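PDB 6EIB: diguanylate cyclase from Vibrio cholerae serotype O1, which catalyses, through its GGEEF domain, the condensation of two GTP molecules into the second messenger cyclic di-GMP, and takes part in biofilm formation. Local coordinates for residues 101-106 with 116-120; 22-26 with 126-130; 13-17 with 82-86. Numbering follows the deposited sequence.

Contact 1: residues 101-106 with 116-120. With ACT (acetate ion), chain P; SO4 (sulfate ion), chain F; EDO (1,2-ethanediol), chain K.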
# COMPACT_ATOMS: atom_id res chain seq x y z
N ILE A 101 -5.85 0.49 7.49
CA ILE A 101 -5.89 1.47 6.42
C ILE A 101 -7.14 1.24 5.54
O ILE A 101 -7.83 2.21 5.19
CB ILE A 101 -4.62 1.39 5.55
CG1 ILE A 101 -3.39 1.83 6.35
CG2 ILE A 101 -4.74 2.25 4.24
CD1 ILE A 101 -2.11 1.29 5.77
N ARG A 102 -7.42 -0.02 5.18
CA ARG A 102 -8.58 -0.37 4.34
C ARG A 102 -9.86 0.13 5.01
O ARG A 102 -10.72 0.74 4.36
CB ARG A 102 -8.66 -1.89 4.12
CG ARG A 102 -9.85 -2.31 3.25
CD ARG A 102 -10.13 -3.82 3.28
NE ARG A 102 -10.32 -4.36 4.61
CZ ARG A 102 -11.38 -4.15 5.38
NH1 ARG A 102 -12.37 -3.36 4.96
NH2 ARG A 102 -11.45 -4.70 6.57
N GLN A 103 -9.98 -0.17 6.30
CA GLN A 103 -11.18 0.18 7.06
C GLN A 103 -11.38 1.65 7.24
O GLN A 103 -12.49 2.15 7.08
CB GLN A 103 -11.15 -0.47 8.42
CG GLN A 103 -11.56 -1.93 8.42
CD GLN A 103 -11.12 -2.63 9.70
OE1 GLN A 103 -10.18 -2.18 10.38
NE2 GLN A 103 -11.84 -3.69 10.08
N ARG A 104 -10.32 2.37 7.62
CA ARG A 104 -10.48 3.81 7.83
C ARG A 104 -10.70 4.56 6.53
O ARG A 104 -11.39 5.59 6.50
CB ARG A 104 -9.28 4.37 8.60
CG ARG A 104 -9.36 4.00 10.08
CD ARG A 104 -8.47 4.88 10.93
NE ARG A 104 -8.73 6.30 10.72
CZ ARG A 104 -7.85 7.24 11.05
NH1 ARG A 104 -6.69 6.88 11.60
NH2 ARG A 104 -8.09 8.52 10.81
N PHE A 105 -10.16 4.04 5.42
CA PHE A 105 -10.43 4.64 4.16
C PHE A 105 -11.91 4.46 3.80
O PHE A 105 -12.58 5.40 3.35
CB PHE A 105 -9.50 4.02 3.10
CG PHE A 105 -9.53 4.72 1.77
CD1 PHE A 105 -8.91 5.96 1.61
CD2 PHE A 105 -10.11 4.11 0.67
CE1 PHE A 105 -8.90 6.59 0.36
CE2 PHE A 105 -10.11 4.74 -0.58
CZ PHE A 105 -9.51 5.97 -0.74
N ALA A 106 -12.43 3.25 4.02
CA ALA A 106 -13.81 2.91 3.70
C ALA A 106 -14.78 3.73 4.56
O ALA A 106 -15.92 4.00 4.18
CB ALA A 106 -14.07 1.42 3.91
N HIS A 116 -18.44 7.22 -0.44
CA HIS A 116 -17.50 6.29 0.18
C HIS A 116 -16.64 5.62 -0.88
O HIS A 116 -17.12 5.25 -1.96
CB HIS A 116 -18.22 5.26 1.06
CG HIS A 116 -18.72 5.84 2.35
ND1 HIS A 116 -17.95 5.89 3.49
CD2 HIS A 116 -19.90 6.42 2.66
CE1 HIS A 116 -18.64 6.47 4.46
NE2 HIS A 116 -19.83 6.80 3.99
N ILE A 117 -15.34 5.58 -0.61
CA ILE A 117 -14.37 5.02 -1.53
C ILE A 117 -13.62 3.89 -0.82
O ILE A 117 -13.39 3.97 0.40
CB ILE A 117 -13.38 6.11 -2.03
CG1 ILE A 117 -14.16 7.33 -2.51
CG2 ILE A 117 -12.47 5.60 -3.17
CD1 ILE A 117 -13.26 8.49 -2.94
N TYR A 118 -13.22 2.86 -1.56
CA TYR A 118 -12.66 1.65 -0.98
C TYR A 118 -11.31 1.31 -1.64
O TYR A 118 -10.98 1.82 -2.71
CB TYR A 118 -13.66 0.47 -1.15
CG TYR A 118 -15.05 0.77 -0.60
CD1 TYR A 118 -15.34 0.50 0.73
CD2 TYR A 118 -16.04 1.35 -1.39
CE1 TYR A 118 -16.60 0.79 1.26
CE2 TYR A 118 -17.32 1.67 -0.84
CZ TYR A 118 -17.57 1.37 0.48
OH TYR A 118 -18.79 1.64 1.07
N LEU A 119 -10.54 0.43 -1.00
CA LEU A 119 -9.26 0.02 -1.57
C LEU A 119 -9.09 -1.46 -1.33
O LEU A 119 -9.82 -2.03 -0.52
CB LEU A 119 -8.11 0.85 -0.94
CG LEU A 119 -7.81 0.78 0.57
CD1 LEU A 119 -6.97 -0.45 0.92
CD2 LEU A 119 -7.11 2.06 1.02
N CYS A 120 -8.15 -2.10 -2.03
CA CYS A 120 -7.78 -3.48 -1.71
C CYS A 120 -6.30 -3.44 -1.39
O CYS A 120 -5.63 -2.52 -1.81
CB CYS A 120 -8.02 -4.45 -2.87
SG CYS A 120 -9.81 -4.74 -3.14
C ACT P . -14.96 -4.09 7.93
O ACT P . -16.01 -4.65 7.54
OXT ACT P . -13.93 -4.81 7.93
CH3 ACT P . -14.93 -2.66 8.37
S SO4 F . -11.09 10.48 9.55
O1 SO4 F . -11.17 11.77 8.88
O2 SO4 F . -11.68 10.54 10.88
O3 SO4 F . -11.84 9.44 8.85
O4 SO4 F . -9.66 10.15 9.64
C1 EDO K . -18.66 3.84 -5.80
O1 EDO K . -18.69 2.62 -5.04
C2 EDO K . -17.23 4.35 -5.88
O2 EDO K . -16.63 4.46 -4.58
O HOH W 1 -11.69 0.03 1.86
O HOH W 2 -14.91 6.25 1.84

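Contact 2: residues 22-26 with 126-130. With EDO (1,2-ethanediol), chain O.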
# COMPACT_ATOMS: atom_id res chain seq x y z
N ALA A 22 18.58 -4.96 1.28
CA ALA A 22 19.95 -5.36 1.60
C ALA A 22 20.24 -5.26 3.09
O ALA A 22 20.95 -6.08 3.68
CB ALA A 22 20.93 -4.51 0.82
N ARG A 23 19.75 -4.18 3.68
CA ARG A 23 19.88 -3.93 5.13
C ARG A 23 19.16 -5.09 5.88
O ARG A 23 19.69 -5.69 6.82
CB ARG A 23 19.31 -2.53 5.43
CG ARG A 23 19.68 -1.86 6.73
CD ARG A 23 19.61 -0.33 6.56
NE ARG A 23 18.28 0.11 6.12
CZ ARG A 23 18.06 0.96 5.12
NH1 ARG A 23 19.07 1.50 4.45
NH2 ARG A 23 16.81 1.29 4.80
N ALA A 24 17.96 -5.45 5.42
CA ALA A 24 17.17 -6.51 6.03
C ALA A 24 17.85 -7.87 6.04
O ALA A 24 17.81 -8.58 7.05
CB ALA A 24 15.82 -6.64 5.29
N LYS A 25 18.47 -8.23 4.92
CA LYS A 25 19.24 -9.48 4.85
C LYS A 25 20.51 -9.40 5.72
O LYS A 25 20.83 -10.35 6.45
CB LYS A 25 19.64 -9.79 3.41
CG LYS A 25 18.54 -10.46 2.56
CD LYS A 25 18.99 -10.60 1.10
CE LYS A 25 18.88 -12.03 0.55
NZ LYS A 25 17.51 -12.55 0.66
N ARG A 26 21.16 -8.24 5.70
CA ARG A 26 22.42 -8.05 6.43
C ARG A 26 22.18 -8.12 7.95
O ARG A 26 22.91 -8.79 8.68
CB ARG A 26 23.05 -6.70 6.05
CG ARG A 26 24.29 -6.29 6.87
CD ARG A 26 24.94 -5.02 6.26
NE ARG A 26 24.05 -3.85 6.38
CZ ARG A 26 24.03 -3.04 7.44
NH1 ARG A 26 24.89 -3.23 8.44
NH2 ARG A 26 23.20 -2.00 7.49
N LEU A 126 9.87 -10.08 3.02
CA LEU A 126 11.11 -10.72 2.55
C LEU A 126 11.11 -12.20 2.93
O LEU A 126 10.79 -12.55 4.07
CB LEU A 126 12.33 -10.03 3.18
CG LEU A 126 13.74 -10.60 2.97
CD1 LEU A 126 14.18 -10.40 1.57
CD2 LEU A 126 14.73 -9.99 3.97
N HIS A 127 11.42 -13.07 1.95
CA HIS A 127 11.61 -14.51 2.20
C HIS A 127 13.11 -14.86 1.98
O HIS A 127 13.82 -14.15 1.28
CB HIS A 127 10.74 -15.39 1.28
CG HIS A 127 9.26 -15.28 1.54
ND1 HIS A 127 8.34 -16.07 0.89
CD2 HIS A 127 8.55 -14.48 2.37
CE1 HIS A 127 7.12 -15.78 1.32
NE2 HIS A 127 7.22 -14.81 2.21
N HIS A 128 13.57 -15.97 2.53
CA HIS A 128 15.00 -16.32 2.38
C HIS A 128 15.53 -16.47 0.94
O HIS A 128 16.64 -16.02 0.64
CB HIS A 128 15.27 -17.58 3.20
CG HIS A 128 15.21 -17.33 4.67
ND1 HIS A 128 16.05 -16.43 5.30
CD2 HIS A 128 14.35 -17.76 5.62
CE1 HIS A 128 15.74 -16.37 6.58
NE2 HIS A 128 14.71 -17.17 6.81
N GLY A 129 14.76 -17.04 0.04
CA GLY A 129 15.27 -17.21 -1.32
C GLY A 129 15.27 -15.94 -2.17
O GLY A 129 15.67 -15.99 -3.33
N ASP A 130 14.78 -14.83 -1.62
CA ASP A 130 14.69 -13.57 -2.37
C ASP A 130 16.04 -12.97 -2.77
O ASP A 130 16.97 -12.94 -1.96
CB ASP A 130 13.95 -12.50 -1.56
CG ASP A 130 12.48 -12.82 -1.35
OD1 ASP A 130 11.95 -13.73 -2.03
OD2 ASP A 130 11.83 -12.12 -0.52
C1 EDO O . 18.85 -17.26 4.01
O1 EDO O . 18.28 -18.56 4.18
C2 EDO O . 18.71 -16.86 2.55
O2 EDO O . 18.76 -15.44 2.41

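Contact 3: residues 13-17 with 82-86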
# COMPACT_ATOMS: atom_id res chain seq x y z
N LEU A 13 11.10 5.77 -3.51
CA LEU A 13 10.56 4.55 -2.95
C LEU A 13 11.38 3.36 -3.39
O LEU A 13 11.80 2.53 -2.55
CB LEU A 13 9.07 4.36 -3.34
CG LEU A 13 8.36 3.12 -2.74
CD1 LEU A 13 8.67 1.83 -3.46
CD2 LEU A 13 8.70 2.97 -1.22
N TRP A 14 11.58 3.21 -4.70
CA TRP A 14 12.26 2.02 -5.16
C TRP A 14 13.68 1.96 -4.60
O TRP A 14 14.15 0.89 -4.20
CB TRP A 14 12.30 1.94 -6.67
CG TRP A 14 10.96 1.77 -7.36
CD1 TRP A 14 10.45 2.58 -8.35
CD2 TRP A 14 9.98 0.73 -7.14
NE1 TRP A 14 9.22 2.10 -8.76
CE2 TRP A 14 8.91 0.97 -8.05
CE3 TRP A 14 9.90 -0.38 -6.29
CZ2 TRP A 14 7.79 0.15 -8.11
CZ3 TRP A 14 8.76 -1.20 -6.36
CH2 TRP A 14 7.73 -0.93 -7.27
N ALA A 15 14.36 3.09 -4.59
CA ALA A 15 15.72 3.14 -4.03
C ALA A 15 15.73 2.85 -2.54
O ALA A 15 16.58 2.12 -2.06
CB ALA A 15 16.38 4.50 -4.31
N ASP A 16 14.79 3.43 -1.78
CA ASP A 16 14.73 3.13 -0.34
C ASP A 16 14.41 1.65 -0.13
O ASP A 16 14.98 0.99 0.75
CB ASP A 16 13.68 4.02 0.36
CG ASP A 16 14.17 5.46 0.54
OD1 ASP A 16 15.39 5.67 0.55
OD2 ASP A 16 13.33 6.38 0.68
N PHE A 17 13.51 1.12 -0.95
CA PHE A 17 13.12 -0.28 -0.85
C PHE A 17 14.34 -1.20 -1.12
O PHE A 17 14.56 -2.18 -0.40
CB PHE A 17 12.00 -0.56 -1.86
CG PHE A 17 11.27 -1.85 -1.64
CD1 PHE A 17 11.58 -2.67 -0.57
CD2 PHE A 17 10.25 -2.23 -2.52
CE1 PHE A 17 10.90 -3.88 -0.38
CE2 PHE A 17 9.55 -3.42 -2.35
CZ PHE A 17 9.87 -4.25 -1.30
N PHE A 82 -0.40 2.10 -4.60
CA PHE A 82 0.64 2.50 -3.66
C PHE A 82 1.36 1.31 -3.16
O PHE A 82 0.84 0.18 -3.18
CB PHE A 82 0.05 3.27 -2.46
CG PHE A 82 -0.46 4.62 -2.80
CD1 PHE A 82 -1.75 4.79 -3.34
CD2 PHE A 82 0.34 5.74 -2.60
CE1 PHE A 82 -2.21 6.06 -3.67
CE2 PHE A 82 -0.11 7.00 -2.92
CZ PHE A 82 -1.40 7.17 -3.45
N ILE A 83 2.55 1.56 -2.66
CA ILE A 83 3.29 0.55 -1.97
C ILE A 83 3.77 1.14 -0.64
O ILE A 83 4.19 2.30 -0.60
CB ILE A 83 4.44 0.07 -2.87
CG1 ILE A 83 5.25 -1.05 -2.24
CG2 ILE A 83 5.37 1.22 -3.11
CD1 ILE A 83 6.24 -1.65 -3.32
N ILE A 84 3.68 0.35 0.42
CA ILE A 84 4.24 0.72 1.71
C ILE A 84 5.26 -0.32 2.11
O ILE A 84 4.97 -1.52 2.13
CB ILE A 84 3.16 0.85 2.77
CG1 ILE A 84 2.12 1.86 2.32
CG2 ILE A 84 3.76 1.30 4.14
CD1 ILE A 84 0.88 1.82 3.17
N VAL A 85 6.45 0.15 2.46
CA VAL A 85 7.51 -0.74 2.87
C VAL A 85 7.80 -0.53 4.32
O VAL A 85 8.05 0.61 4.73
CB VAL A 85 8.80 -0.50 2.04
CG1 VAL A 85 9.99 -1.34 2.60
CG2 VAL A 85 8.51 -0.81 0.56
N LEU A 86 7.75 -1.61 5.11
CA LEU A 86 7.91 -1.48 6.57
C LEU A 86 9.16 -2.21 7.07
O LEU A 86 9.21 -3.43 7.07
CB LEU A 86 6.69 -2.02 7.31
CG LEU A 86 5.26 -1.49 7.14
CD1 LEU A 86 4.28 -2.43 7.81
CD2 LEU A 86 5.09 -0.15 7.81

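Contact 1: residues 101-106 with 116-120
Leu119 and Phe105 form the apolar centre where the C-terminal part of helix 91-107 meets the chain entering strand 119-125. Leu119 CD2 lies 3.7 Å from Phe105 CD2 and 4.0 Å from Ile101 CG2, while its CD1 sits 3.8 Å from Arg102 CA, so this one leucine spans a full turn of the helix. On the same phenyl ring, Phe105 CE2 meets Ile117 CG2 at 3.6 Å. Helix 50-67 shares this core, with Val56 against both Phe105 and Ile117. Further out, Ala106 CB packs on Tyr118 CD1 at 3.5 Å, and Ala106 CA makes a CH...O contact of 3.5 Å with Ile117 O.

The backbones do not hydrogen-bond directly; two waters mediate. One donates to Arg102 O (2.8 Å) and accepts from Leu119 N (3.1 Å); the second links Phe105 O (2.9 Å) to Ile117 N (2.6 Å). At the edge, His116 ND1 donates to Ala106 O at 2.9 Å. Arg102, meanwhile, turns its guanidinium away to a salt bridge with Glu99.

This is helix-on-sheet packing in the GGDEF fold, beside Ile38, a Mg(2+)-binding residue by similarity. Its chemistry implies a division by depth: hydrocarbon fills the interior, while near the C-terminal end of the helix water and an imidazole join helix carbonyls to the neighbouring strand entry, Arg102 O keeping its helical bond from Ala106 N.

Contact 2: residues 22-26 with 126-130
Helix 10-27 offers two consecutive residues to the loop that follows strand 119-125, and each does a different job. Ala24 comes first: its CB faces the loop and touches Leu126 CD2 at 3.8 Å, a small apolar contact continued by Leu31 of strand 31-38, which packs on both residues. Lys25 is next. Its CA-to-CB bond runs sideways, yet the side chain bends near its tip to bring NZ to Asp130 O, with a hydrogen bond of 2.7 Å; NZ also lies 4.1 Å from Leu126 CD1.

The receiving loop is a type I beta turn from His127 to Asp130, closed by Asp130 N to His127 O at 3.1 Å. Asp130 OD2 braces it further by accepting from His127 N at 2.7 Å, and the same carboxylate forms a salt bridge with Arg139 of helix 133-148.

Although lysine and aspartate meet here, the bond across the segments is to a backbone carbonyl. Asp130 thus serves twice: its carbonyl receives the lysine while its carboxylate holds the turn.

Contact 3: residues 13-17 with 82-86
An amphipathic helix laid on a beta-sheet is the recurring unit of alpha/beta folds, and in this GGDEF domain helix 10-27 covers one face of strand 81-87. The short axes run 9.8 Å apart at an angle of 26°, so helix and strand are roughly aligned and point the same way.

The strand begins within the GGEEF signature, directly after Glu80, the predicted proton acceptor; Phe82 ends the signature and belongs to the other layer, its ring edge-to-face with that of Phe64. Ile83 is the first to face the helix, meeting three residues: its CG2 comes within 3.4 Å of Leu13 CD1, and its CD1 lies 4.0 Å from Trp14 CZ3 and 3.9 Å from Phe17 CE2. Ile84 points away from the helix. Val85 faces it again, its CG2 lying 4.2 Å from Leu13 CD2. Leu86 touches Ile68 and His72 instead.

Leu13 and Phe17 are one helical turn apart, matching the two-residue repeat of the strand. The interface is hydrophobic, without hydrogen bonds, and Ile133 and Ile136 of helix 133-148 close over Phe17. Phe17 and Val85 also make a CH-pi contact: Val85 CG2 sits 3.6 Å from the Phe17 ring centroid, only 10° off its normal.

One sheet, packed with helices on both faces, relates the three contacts. Contacts 2 and 3 share helix 10-27; their centres are 15 Å apart and their nearest atoms about 4 Å, without touching. Contact 1, whose centre lies 20 Å from that of contact 3, still meets it through Ile101 CD1 and Ile84 CD1, 4.0 Å apart. Contacts 1 and 2 have nearest atoms about 17 Å apart, although contact 1 is nested in the loop closed by contact 2. Near the metal site inferred by similarity, measured between side chains, Ile117 is about 4 Å from Ile38, while Leu119 and Ile83 are about 6 Å and about 10 Å from Asp37; contact 2 is remote.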